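Local coordinates for protein type II restriction enzyme MunI (Mycoplasma, PDB 1D02) that acts as a homodimeric type II restriction endonuclease, recognising double-stranded 5'-CAATTG-3' and cleaving after its C to leave 5'-phosphates, at residues Asp103-Val106 / Asp110-Ala113; Asn117-Ser122 / Val163-Phe168; Phe178-Asn183 / Glu187-His192. The protein carries 1 engineered substitution. All coordinates share one frame; numbering follows the deposited sequence.

Contact 1 (Asp103-Val106 / Asp110-Ala113). With nucleotides of chain A.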
loop_
_atom_site.group_PDB
_atom_site.type_symbol
_atom_site.label_atom_id
_atom_site.label_comp_id
_atom_site.label_asym_id
_atom_site.label_seq_id
_atom_site.Cartn_x
_atom_site.Cartn_y
_atom_site.Cartn_z
ATOM N N ASP D 103 -13.465 7.337 -8.984
ATOM C CA ASP D 103 -14.879 7.634 -8.801
ATOM C C ASP D 103 -15.285 7.353 -7.360
ATOM O O ASP D 103 -14.456 6.951 -6.537
ATOM C CB ASP D 103 -15.733 6.811 -9.772
ATOM C CG ASP D 103 -15.539 7.237 -11.220
ATOM O OD1 ASP D 103 -15.251 8.432 -11.458
ATOM O OD2 ASP D 103 -15.682 6.379 -12.122
ATOM N N GLY D 104 -16.558 7.587 -7.045
ATOM C CA GLY D 104 -17.015 7.364 -5.691
ATOM C C GLY D 104 -18.519 7.487 -5.528
ATOM O O GLY D 104 -19.237 7.941 -6.409
ATOM N N TRP D 105 -18.998 7.050 -4.376
ATOM C CA TRP D 105 -20.415 7.139 -4.053
ATOM C C TRP D 105 -20.699 8.564 -3.576
ATOM O O TRP D 105 -20.275 8.967 -2.483
ATOM C CB TRP D 105 -20.711 6.100 -2.964
ATOM C CG TRP D 105 -22.034 6.192 -2.297
ATOM C CD1 TRP D 105 -23.228 6.559 -2.857
ATOM C CD2 TRP D 105 -22.316 5.799 -0.959
ATOM N NE1 TRP D 105 -24.244 6.407 -1.932
ATOM C CE2 TRP D 105 -23.707 5.941 -0.761
ATOM C CE3 TRP D 105 -21.524 5.331 0.100
ATOM C CZ2 TRP D 105 -24.323 5.634 0.455
ATOM C CZ3 TRP D 105 -22.141 5.022 1.311
ATOM C CH2 TRP D 105 -23.525 5.177 1.476
ATOM N N VAL D 106 -21.383 9.335 -4.418
ATOM C CA VAL D 106 -21.739 10.711 -4.077
ATOM C C VAL D 106 -23.194 10.909 -4.494
ATOM O O VAL D 106 -23.875 9.940 -4.858
ATOM C CB VAL D 106 -20.805 11.759 -4.789
ATOM C CG1 VAL D 106 -19.392 11.602 -4.273
ATOM C CG2 VAL D 106 -20.831 11.586 -6.325
ATOM N N ASP D 110 -25.478 5.277 -7.209
ATOM C CA ASP D 110 -25.802 4.096 -6.412
ATOM C C ASP D 110 -24.542 3.856 -5.573
ATOM O O ASP D 110 -23.435 4.221 -5.991
ATOM C CB ASP D 110 -26.028 2.899 -7.329
ATOM C CG ASP D 110 -26.347 1.637 -6.560
ATOM O OD1 ASP D 110 -27.492 1.512 -6.053
ATOM O OD2 ASP D 110 -25.447 0.778 -6.454
ATOM N N PRO D 111 -24.678 3.255 -4.380
ATOM C CA PRO D 111 -23.476 3.024 -3.570
ATOM C C PRO D 111 -22.386 2.232 -4.289
ATOM O O PRO D 111 -21.203 2.382 -3.967
ATOM C CB PRO D 111 -24.033 2.314 -2.321
ATOM C CG PRO D 111 -25.385 2.983 -2.177
ATOM C CD PRO D 111 -25.900 2.961 -3.608
ATOM N N SER D 112 -22.775 1.412 -5.265
ATOM C CA SER D 112 -21.807 0.615 -6.015
ATOM C C SER D 112 -20.819 1.487 -6.782
ATOM O O SER D 112 -19.734 1.021 -7.156
ATOM C CB SER D 112 -22.520 -0.342 -6.982
ATOM O OG SER D 112 -23.273 0.379 -7.937
ATOM N N ALA D 113 -21.177 2.746 -7.018
ATOM C CA ALA D 113 -20.252 3.641 -7.715
ATOM C C ALA D 113 -18.965 3.856 -6.901
ATOM O O ALA D 113 -17.963 4.288 -7.460
ATOM C CB ALA D 113 -20.921 5.004 -8.013
ATOM P P DT A 6 -11.945 5.151 -11.954
ATOM O OP1 DT A 6 -11.579 6.383 -12.692
ATOM O OP2 DT A 6 -12.670 5.244 -10.662
ATOM O "O5'" DT A 6 -12.769 4.201 -12.918
ATOM C "C5'" DT A 6 -12.418 4.150 -14.284
ATOM C "C4'" DT A 6 -12.377 2.721 -14.757
ATOM O "O4'" DT A 6 -11.264 2.025 -14.147
ATOM C "C3'" DT A 6 -13.619 1.922 -14.378
ATOM O "O3'" DT A 6 -14.540 1.934 -15.455
ATOM C "C2'" DT A 6 -13.092 0.513 -14.132
ATOM C "C1'" DT A 6 -11.577 0.638 -14.004
ATOM N N1 DT A 6 -11.164 0.236 -12.655
ATOM C C2 DT A 6 -10.580 -0.998 -12.453
ATOM O O2 DT A 6 -10.358 -1.781 -13.363
ATOM N N3 DT A 6 -10.265 -1.281 -11.148
ATOM C C4 DT A 6 -10.469 -0.464 -10.051
ATOM O O4 DT A 6 -10.147 -0.853 -8.924
ATOM C C5 DT A 6 -11.072 0.822 -10.345
ATOM C C7 DT A 6 -11.330 1.774 -9.229
ATOM C C6 DT A 6 -11.380 1.103 -11.613
#

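Contact 2 (Asn117-Ser122 / Val163-Phe168). With nucleotides of chain A; nucleotides of chain B.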
loop_
_atom_site.group_PDB
_atom_site.type_symbol
_atom_site.label_atom_id
_atom_site.label_comp_id
_atom_site.label_asym_id
_atom_site.label_seq_id
_atom_site.Cartn_x
_atom_site.Cartn_y
_atom_site.Cartn_z
ATOM N N ASN D 117 -11.278 -0.004 -5.702
ATOM C CA ASN D 117 -10.195 -0.125 -4.722
ATOM C C ASN D 117 -8.791 0.042 -5.282
ATOM O O ASN D 117 -7.814 -0.206 -4.581
ATOM C CB ASN D 117 -10.284 -1.486 -3.996
ATOM C CG ASN D 117 -10.205 -2.669 -4.956
ATOM O OD1 ASN D 117 -10.173 -2.496 -6.167
ATOM N ND2 ASN D 117 -10.191 -3.882 -4.406
ATOM N N ALA D 118 -8.668 0.487 -6.524
ATOM C CA ALA D 118 -7.328 0.635 -7.092
ATOM C C ALA D 118 -6.512 1.673 -6.330
ATOM O O ALA D 118 -5.274 1.615 -6.349
ATOM C CB ALA D 118 -7.415 1.021 -8.592
ATOM N N HIS D 119 -7.181 2.616 -5.661
ATOM C CA HIS D 119 -6.443 3.646 -4.905
ATOM C C HIS D 119 -5.539 3.031 -3.849
ATOM O O HIS D 119 -4.603 3.679 -3.350
ATOM C CB HIS D 119 -7.385 4.649 -4.216
ATOM C CG HIS D 119 -8.317 4.025 -3.220
ATOM N ND1 HIS D 119 -9.261 3.088 -3.574
ATOM C CD2 HIS D 119 -8.477 4.244 -1.890
ATOM C CE1 HIS D 119 -9.965 2.754 -2.502
ATOM N NE2 HIS D 119 -9.510 3.442 -1.469
ATOM N N GLU D 120 -5.832 1.794 -3.483
ATOM C CA GLU D 120 -4.997 1.099 -2.499
ATOM C C GLU D 120 -3.542 0.972 -2.965
ATOM O O GLU D 120 -2.633 0.819 -2.147
ATOM C CB GLU D 120 -5.544 -0.306 -2.232
ATOM C CG GLU D 120 -6.896 -0.300 -1.506
ATOM C CD GLU D 120 -7.554 -1.694 -1.479
ATOM O OE1 GLU D 120 -7.023 -2.635 -2.124
ATOM O OE2 GLU D 120 -8.607 -1.830 -0.826
ATOM N N ARG D 121 -3.325 1.000 -4.280
ATOM C CA ARG D 121 -1.971 0.875 -4.835
ATOM C C ARG D 121 -1.021 1.948 -4.277
ATOM O O ARG D 121 0.189 1.725 -4.175
ATOM C CB ARG D 121 -1.998 1.007 -6.373
ATOM C CG ARG D 121 -2.802 -0.106 -7.125
ATOM C CD ARG D 121 -2.847 0.192 -8.626
ATOM N NE ARG D 121 -1.565 0.738 -8.929
ATOM C CZ ARG D 121 -1.315 1.904 -9.517
ATOM N NH1 ARG D 121 -2.256 2.706 -9.983
ATOM N NH2 ARG D 121 -0.085 2.370 -9.434
ATOM N N SER D 122 -1.582 3.108 -3.940
ATOM C CA SER D 122 -0.785 4.211 -3.424
ATOM C C SER D 122 -0.123 3.830 -2.127
ATOM O O SER D 122 0.904 4.411 -1.760
ATOM C CB SER D 122 -1.639 5.473 -3.223
ATOM O OG SER D 122 -2.678 5.265 -2.290
ATOM N N VAL D 163 -13.505 8.426 2.249
ATOM C CA VAL D 163 -12.827 9.477 3.010
ATOM C C VAL D 163 -12.480 8.970 4.406
ATOM O O VAL D 163 -11.397 9.216 4.917
ATOM C CB VAL D 163 -13.700 10.746 3.048
ATOM C CG1 VAL D 163 -13.160 11.766 4.046
ATOM C CG2 VAL D 163 -13.710 11.359 1.630
ATOM N N ARG D 164 -13.401 8.225 5.006
ATOM C CA ARG D 164 -13.159 7.668 6.328
ATOM C C ARG D 164 -12.096 6.560 6.287
ATOM O O ARG D 164 -11.277 6.433 7.206
ATOM C CB ARG D 164 -14.486 7.152 6.882
ATOM C CG ARG D 164 -15.456 8.311 7.215
ATOM C CD ARG D 164 -16.700 7.807 7.973
ATOM N NE ARG D 164 -17.520 8.916 8.484
ATOM C CZ ARG D 164 -18.351 9.653 7.744
ATOM N NH1 ARG D 164 -18.498 9.410 6.443
ATOM N NH2 ARG D 164 -19.036 10.659 8.308
ATOM N N GLU D 165 -12.113 5.770 5.222
ATOM C CA GLU D 165 -11.132 4.694 5.043
ATOM C C GLU D 165 -9.707 5.264 4.977
ATOM O O GLU D 165 -8.803 4.837 5.715
ATOM C CB GLU D 165 -11.431 3.946 3.732
ATOM C CG GLU D 165 -10.300 3.028 3.237
ATOM C CD GLU D 165 -10.560 2.557 1.810
ATOM O OE1 GLU D 165 -10.875 3.413 0.945
ATOM O OE2 GLU D 165 -10.443 1.338 1.564
ATOM N N ILE D 166 -9.509 6.238 4.099
ATOM C CA ILE D 166 -8.180 6.821 3.933
ATOM C C ILE D 166 -7.759 7.542 5.220
ATOM O O ILE D 166 -6.593 7.472 5.617
ATOM C CB ILE D 166 -8.144 7.768 2.695
ATOM C CG1 ILE D 166 -8.268 6.934 1.404
ATOM C CG2 ILE D 166 -6.826 8.545 2.648
ATOM C CD1 ILE D 166 -8.889 7.700 0.231
ATOM N N THR D 167 -8.702 8.218 5.875
ATOM C CA THR D 167 -8.387 8.921 7.131
ATOM C C THR D 167 -7.847 7.896 8.117
ATOM O O THR D 167 -6.842 8.131 8.808
ATOM C CB THR D 167 -9.637 9.561 7.741
ATOM O OG1 THR D 167 -10.110 10.605 6.881
ATOM C CG2 THR D 167 -9.314 10.141 9.122
ATOM N N PHE D 168 -8.513 6.743 8.163
ATOM C CA PHE D 168 -8.131 5.662 9.062
ATOM C C PHE D 168 -6.749 5.135 8.709
ATOM O O PHE D 168 -5.901 4.954 9.581
ATOM C CB PHE D 168 -9.150 4.523 8.972
ATOM C CG PHE D 168 -8.908 3.413 9.955
ATOM C CD1 PHE D 168 -9.533 3.428 11.199
ATOM C CD2 PHE D 168 -8.088 2.339 9.620
ATOM C CE1 PHE D 168 -9.354 2.382 12.104
ATOM C CE2 PHE D 168 -7.897 1.281 10.525
ATOM C CZ PHE D 168 -8.531 1.304 11.766
ATOM P P DA A 5 -6.488 7.785 -14.104
ATOM O OP1 DA A 5 -7.178 8.338 -15.292
ATOM O OP2 DA A 5 -6.087 8.681 -13.009
ATOM O "O5'" DA A 5 -7.324 6.616 -13.392
ATOM C "C5'" DA A 5 -8.396 5.983 -14.039
ATOM C "C4'" DA A 5 -8.859 4.774 -13.257
ATOM O "O4'" DA A 5 -7.828 3.764 -13.246
ATOM C "C3'" DA A 5 -9.334 4.920 -11.802
ATOM O "O3'" DA A 5 -10.618 4.302 -11.683
ATOM C "C2'" DA A 5 -8.375 4.019 -11.027
ATOM C "C1'" DA A 5 -8.035 2.986 -12.093
ATOM N N9 DA A 5 -6.845 2.165 -11.881
ATOM C C8 DA A 5 -5.673 2.515 -11.252
ATOM N N7 DA A 5 -4.787 1.555 -11.223
ATOM C C5 DA A 5 -5.407 0.499 -11.865
ATOM C C6 DA A 5 -4.986 -0.822 -12.155
ATOM N N6 DA A 5 -3.787 -1.313 -11.819
ATOM N N1 DA A 5 -5.854 -1.633 -12.803
ATOM C C2 DA A 5 -7.054 -1.141 -13.128
ATOM N N3 DA A 5 -7.561 0.076 -12.912
ATOM C C4 DA A 5 -6.677 0.857 -12.275
ATOM P P DT A 6 -11.945 5.151 -11.954
ATOM O OP1 DT A 6 -11.579 6.383 -12.692
ATOM O OP2 DT A 6 -12.670 5.244 -10.662
ATOM O "O5'" DT A 6 -12.769 4.201 -12.918
ATOM C "C5'" DT A 6 -12.418 4.150 -14.284
ATOM C "C4'" DT A 6 -12.377 2.721 -14.757
ATOM O "O4'" DT A 6 -11.264 2.025 -14.147
ATOM C "C3'" DT A 6 -13.619 1.922 -14.378
ATOM O "O3'" DT A 6 -14.540 1.934 -15.455
ATOM C "C2'" DT A 6 -13.092 0.513 -14.132
ATOM C "C1'" DT A 6 -11.577 0.638 -14.004
ATOM N N1 DT A 6 -11.164 0.236 -12.655
ATOM C C2 DT A 6 -10.580 -0.998 -12.453
ATOM O O2 DT A 6 -10.358 -1.781 -13.363
ATOM N N3 DT A 6 -10.265 -1.281 -11.148
ATOM C C4 DT A 6 -10.469 -0.464 -10.051
ATOM O O4 DT A 6 -10.147 -0.853 -8.924
ATOM C C5 DT A 6 -11.072 0.822 -10.345
ATOM C C7 DT A 6 -11.330 1.774 -9.229
ATOM C C6 DT A 6 -11.380 1.103 -11.613
ATOM P P DA B 4 -8.535 -9.728 -3.340
ATOM O OP1 DA B 4 -7.982 -11.022 -2.892
ATOM O OP2 DA B 4 -7.664 -8.521 -3.330
ATOM O "O5'" DA B 4 -9.078 -9.934 -4.820
ATOM C "C5'" DA B 4 -10.003 -10.993 -5.093
ATOM C "C4'" DA B 4 -10.173 -11.167 -6.581
ATOM O "O4'" DA B 4 -10.857 -10.016 -7.121
ATOM C "C3'" DA B 4 -8.863 -11.278 -7.357
ATOM O "O3'" DA B 4 -9.093 -12.187 -8.426
ATOM C "C2'" DA B 4 -8.636 -9.857 -7.858
ATOM C "C1'" DA B 4 -10.047 -9.369 -8.087
ATOM N N9 DA B 4 -10.260 -7.945 -7.887
ATOM C C8 DA B 4 -9.976 -7.228 -6.747
ATOM N N7 DA B 4 -10.400 -5.994 -6.785
ATOM C C5 DA B 4 -10.973 -5.872 -8.044
ATOM C C6 DA B 4 -11.639 -4.811 -8.684
ATOM N N6 DA B 4 -11.846 -3.616 -8.120
ATOM N N1 DA B 4 -12.111 -5.029 -9.938
ATOM C C2 DA B 4 -11.932 -6.234 -10.493
ATOM N N3 DA B 4 -11.332 -7.314 -9.987
ATOM C C4 DA B 4 -10.871 -7.063 -8.746
HETATM O O HOH W 1 -10.659 -0.027 -0.817
#

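Contact 3 (Phe178-Asn183 / Glu187-His192)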
loop_
_atom_site.group_PDB
_atom_site.type_symbol
_atom_site.label_atom_id
_atom_site.label_comp_id
_atom_site.label_asym_id
_atom_site.label_seq_id
_atom_site.Cartn_x
_atom_site.Cartn_y
_atom_site.Cartn_z
ATOM N N PHE D 178 -3.923 14.629 0.703
ATOM C CA PHE D 178 -4.825 15.780 0.582
ATOM C C PHE D 178 -5.933 15.398 -0.382
ATOM O O PHE D 178 -5.664 14.797 -1.430
ATOM C CB PHE D 178 -4.098 17.023 0.052
ATOM C CG PHE D 178 -5.017 18.182 -0.224
ATOM C CD1 PHE D 178 -5.550 18.948 0.824
ATOM C CD2 PHE D 178 -5.353 18.515 -1.534
ATOM C CE1 PHE D 178 -6.404 20.035 0.559
ATOM C CE2 PHE D 178 -6.205 19.595 -1.805
ATOM C CZ PHE D 178 -6.725 20.351 -0.764
ATOM N N MET D 179 -7.166 15.741 -0.020
ATOM C CA MET D 179 -8.348 15.456 -0.842
ATOM C C MET D 179 -8.653 16.722 -1.639
ATOM O O MET D 179 -9.162 17.694 -1.071
ATOM C CB MET D 179 -9.558 15.138 0.053
ATOM C CG MET D 179 -9.368 13.951 0.958
ATOM S SD MET D 179 -9.625 12.434 0.043
ATOM C CE MET D 179 -9.393 11.202 1.313
ATOM N N TRP D 180 -8.345 16.723 -2.937
ATOM C CA TRP D 180 -8.594 17.902 -3.761
ATOM C C TRP D 180 -9.944 17.644 -4.420
ATOM O O TRP D 180 -10.036 16.946 -5.426
ATOM C CB TRP D 180 -7.484 18.070 -4.802
ATOM C CG TRP D 180 -7.446 19.456 -5.418
ATOM C CD1 TRP D 180 -8.077 20.581 -4.952
ATOM C CD2 TRP D 180 -6.754 19.846 -6.610
ATOM N NE1 TRP D 180 -7.821 21.646 -5.789
ATOM C CE2 TRP D 180 -7.015 21.221 -6.815
ATOM C CE3 TRP D 180 -5.941 19.166 -7.526
ATOM C CZ2 TRP D 180 -6.499 21.925 -7.896
ATOM C CZ3 TRP D 180 -5.416 19.876 -8.615
ATOM C CH2 TRP D 180 -5.698 21.238 -8.788
ATOM N N ARG D 181 -10.983 18.238 -3.834
ATOM C CA ARG D 181 -12.349 18.010 -4.287
ATOM C C ARG D 181 -12.759 18.696 -5.576
ATOM O O ARG D 181 -12.171 19.704 -5.972
ATOM C CB ARG D 181 -13.315 18.353 -3.136
ATOM C CG ARG D 181 -13.040 17.469 -1.895
ATOM C CD ARG D 181 -14.018 17.599 -0.704
ATOM N NE ARG D 181 -13.757 16.457 0.183
ATOM C CZ ARG D 181 -12.948 16.471 1.241
ATOM N NH1 ARG D 181 -12.320 17.588 1.612
ATOM N NH2 ARG D 181 -12.689 15.340 1.876
ATOM N N PRO D 182 -13.772 18.151 -6.256
ATOM C CA PRO D 182 -14.279 18.706 -7.514
ATOM C C PRO D 182 -14.661 20.166 -7.229
ATOM O O PRO D 182 -15.197 20.492 -6.163
ATOM C CB PRO D 182 -15.527 17.855 -7.776
ATOM C CG PRO D 182 -15.148 16.523 -7.223
ATOM C CD PRO D 182 -14.478 16.898 -5.903
ATOM N N ASN D 183 -14.345 21.053 -8.145
ATOM C CA ASN D 183 -14.695 22.462 -7.944
ATOM C C ASN D 183 -13.790 23.220 -6.995
ATOM O O ASN D 183 -13.924 24.434 -6.890
ATOM C CB ASN D 183 -16.134 22.657 -7.439
ATOM C CG ASN D 183 -17.153 21.861 -8.242
ATOM O OD1 ASN D 183 -17.102 21.815 -9.473
ATOM N ND2 ASN D 183 -18.103 21.240 -7.540
ATOM N N GLU D 187 -5.711 27.099 -4.900
ATOM C CA GLU D 187 -5.289 27.706 -3.654
ATOM C C GLU D 187 -5.334 26.743 -2.454
ATOM O O GLU D 187 -4.377 26.669 -1.675
ATOM C CB GLU D 187 -6.146 28.963 -3.393
ATOM C CG GLU D 187 -5.787 29.711 -2.118
ATOM C CD GLU D 187 -6.599 30.996 -1.923
ATOM O OE1 GLU D 187 -7.829 30.978 -2.171
ATOM O OE2 GLU D 187 -6.008 32.014 -1.506
ATOM N N LYS D 188 -6.431 26.007 -2.306
ATOM C CA LYS D 188 -6.560 25.065 -1.206
ATOM C C LYS D 188 -5.474 23.977 -1.251
ATOM O O LYS D 188 -4.948 23.582 -0.211
ATOM C CB LYS D 188 -7.946 24.421 -1.266
ATOM C CG LYS D 188 -8.235 23.476 -0.135
ATOM C CD LYS D 188 -9.148 24.115 0.902
ATOM C CE LYS D 188 -9.784 23.033 1.786
ATOM N NZ LYS D 188 -10.882 22.229 1.101
ATOM N N LEU D 189 -5.171 23.494 -2.455
ATOM C CA LEU D 189 -4.143 22.474 -2.662
ATOM C C LEU D 189 -2.787 23.020 -2.199
ATOM O O LEU D 189 -2.067 22.368 -1.433
ATOM C CB LEU D 189 -4.062 22.086 -4.153
ATOM C CG LEU D 189 -2.893 21.183 -4.563
ATOM C CD1 LEU D 189 -3.081 19.796 -3.965
ATOM C CD2 LEU D 189 -2.808 21.107 -6.101
ATOM N N VAL D 190 -2.456 24.217 -2.653
ATOM C CA VAL D 190 -1.172 24.818 -2.289
ATOM C C VAL D 190 -1.124 25.150 -0.792
ATOM O O VAL D 190 -0.077 24.970 -0.145
ATOM C CB VAL D 190 -0.861 26.099 -3.151
ATOM C CG1 VAL D 190 0.502 26.674 -2.752
ATOM C CG2 VAL D 190 -0.816 25.738 -4.652
ATOM N N GLN D 191 -2.242 25.592 -0.219
ATOM C CA GLN D 191 -2.254 25.919 1.209
ATOM C C GLN D 191 -1.907 24.683 2.034
ATOM O O GLN D 191 -1.229 24.793 3.054
ATOM C CB GLN D 191 -3.609 26.482 1.648
ATOM C CG GLN D 191 -3.878 27.878 1.081
ATOM C CD GLN D 191 -5.248 28.413 1.453
ATOM O OE1 GLN D 191 -6.226 27.636 1.436
ATOM N NE2 GLN D 191 -5.354 29.633 1.735
ATOM N N HIS D 192 -2.342 23.500 1.599
ATOM C CA HIS D 192 -2.008 22.294 2.361
ATOM C C HIS D 192 -0.491 22.122 2.379
ATOM O O HIS D 192 0.108 21.912 3.436
ATOM C CB HIS D 192 -2.663 21.053 1.747
ATOM C CG HIS D 192 -2.474 19.812 2.564
ATOM N ND1 HIS D 192 -1.324 19.052 2.517
ATOM C CD2 HIS D 192 -3.265 19.239 3.505
ATOM C CE1 HIS D 192 -1.412 18.070 3.399
ATOM N NE2 HIS D 192 -2.579 18.165 4.013
HETATM O O HOH W 2 -9.808 19.378 0.902
#

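Contact 1 (Asp103-Val106 / Asp110-Ala113)
Pro-111 lies against one face of the Trp-105 indole, the close-packed spot in an irregular loop that leads from strand 93-101 toward helix 128-138 and folds back on itself, with an Asx turn at Asp-110. A CH-pi contact puts CA of Pro-111 3.7 Å from the centroid of the five-membered ring, almost straight above it. Farther out toward the rim, CG of the proline sits 3.7 Å from CE2 of Trp-105. With CG of the tryptophan opposite its own backbone N (chi1 169°), the indole extends over the proline, and Phe-67 of the second subunit meets it edge-to-face.

Away from the indole the two sides touch lightly. Ala-113 offers its carbonyl O, 3.6 Å from N of Gly-104, and its methyl CB, 3.7 Å from O of Gly-104; no hydrogen bond joins the segments. The solvent side belongs to the turn, where OD2 of Asp-110 accepts from N of Ser-112 at 3.0 Å and from OG of Ser-112 at 2.7 Å. At the other end Asp-103 faces the DNA: its backbone N donates to OP2 of DT6 of chain A over 2.8 Å, with a nearly straight N-H...O angle of 172°.

Contact 2 (Asn117-Ser122 / Val163-Phe168)
Two carboxylates, Glu-120 and Glu-165, face each other with their OE2 atoms 4.4 Å apart, and one water bridges them, donating to OE2 of Glu-120 at 2.7 Å and to OE2 of Glu-165 at 2.8 Å. Positive groups probably offset the repulsion: Lys-124 and Arg-121 of the second subunit form salt bridges with Glu-120, and Arg-162 of the same chain with OE1 of Glu-165. That same OE1 accepts from NE2 of His-119 at 2.8 Å. The bond is straight (166°) and lies close to the imidazole plane, yet it reaches the carboxylate from well above its plane, 42° out. His-119 has CG wedged between its backbone N and carbonyl carbon (chi1 61°), which aims the ring at helix 160-170; CD1 of Ile-166 approaches it obliquely.

This His-carboxylate hydrogen bond ties that helix to the 3-10 segment beginning at Ala-118, part of the DNA-reading face of this PDDEXK enzyme. Asn-117 grips an adenine with both ends of its amide: OD1 accepts from N6 of DA4 of chain B at 2.8 Å, while ND2 donates to N7 of that base at 3.2 Å. Arg-121, bent at its third torsion, brings NH1 to N7 of DA5 of chain A at 3.0 Å.

Contact 3 (Phe178-Asn183 / Glu187-His192)
Leu-189 lays its CD2 methyl over one face of the Trp-180 indole, 3.8 Å from the centroid of the six-membered ring and only 10° off the ring normal, a CH-pi contact over the six-membered ring. The other methyl turns to Phe-178, where CD1 of the leucine comes within 3.6 Å of CD2 of the phenylalanine. One branched side chain thus serves both aromatic residues, a methyl to each. Trp-180 is fixed at its polar end as well, NE1 donating to the backbone O of Ser-185.

Phe-178 packs against the helix 187-192. CG of Lys-188 meets the ring edge near its plane, 3.5 Å from CZ, and CE2 lies 3.6 Å from CA of Leu-189. At the root of the side chain, CB of Phe-178 sits over the centre of the His-192 ring, 4.1 Å from its centroid, while the two side chains pass in opposite directions and their rings sit obliquely, neither stacked nor edge-to-face.

Helix 186-197 packs antiparallel on the strand before it, reached through a short connection. Strand 177-180 is, within this chain, an outermost strand of the mixed sheet, hydrogen-bonded to strand 148-153, and the helix runs back along it, the local axes 9.1 Å apart and antiparallel at 171°. Trp-149 of the neighbouring strand meets the His-192 ring nearly parallel, and Leu-27 and Phe-31 of helix 27-34 touch Leu-189, so the apolar core continues past the pair.

At the margin, Lys-188 bends at chi2, an unusual 103°, and again near its end. The curl carries NZ back toward the strand, where it donates to a water at 3.1 Å; that water in turn donates to the backbone O of Met-179 at 2.7 Å.

In the fold
The three contacts follow one another along the chain without interleaving. Contact 1 lies at the surface, its centre about 24 Å from the chain centre, and comes shortly before contact 2 in the sequence, the two centres about 14 Å apart; both draw on the long loop between strand 93-101 and helix 128-138, and both reach the DNA. Contact 2 brings in helix 160-170, which is followed by strand 177-180 of contact 3. Their centres are about 17 Å apart, yet CD1 of Ile-166 packs on CE of Met-179 at 3.7 Å. The nearest atom of contact 3 is about 12 Å from the nucleic acid; helix 160-170 touches both base-reading segment 117-122 and strand 177-180, linking the DNA-binding loop to the sheet.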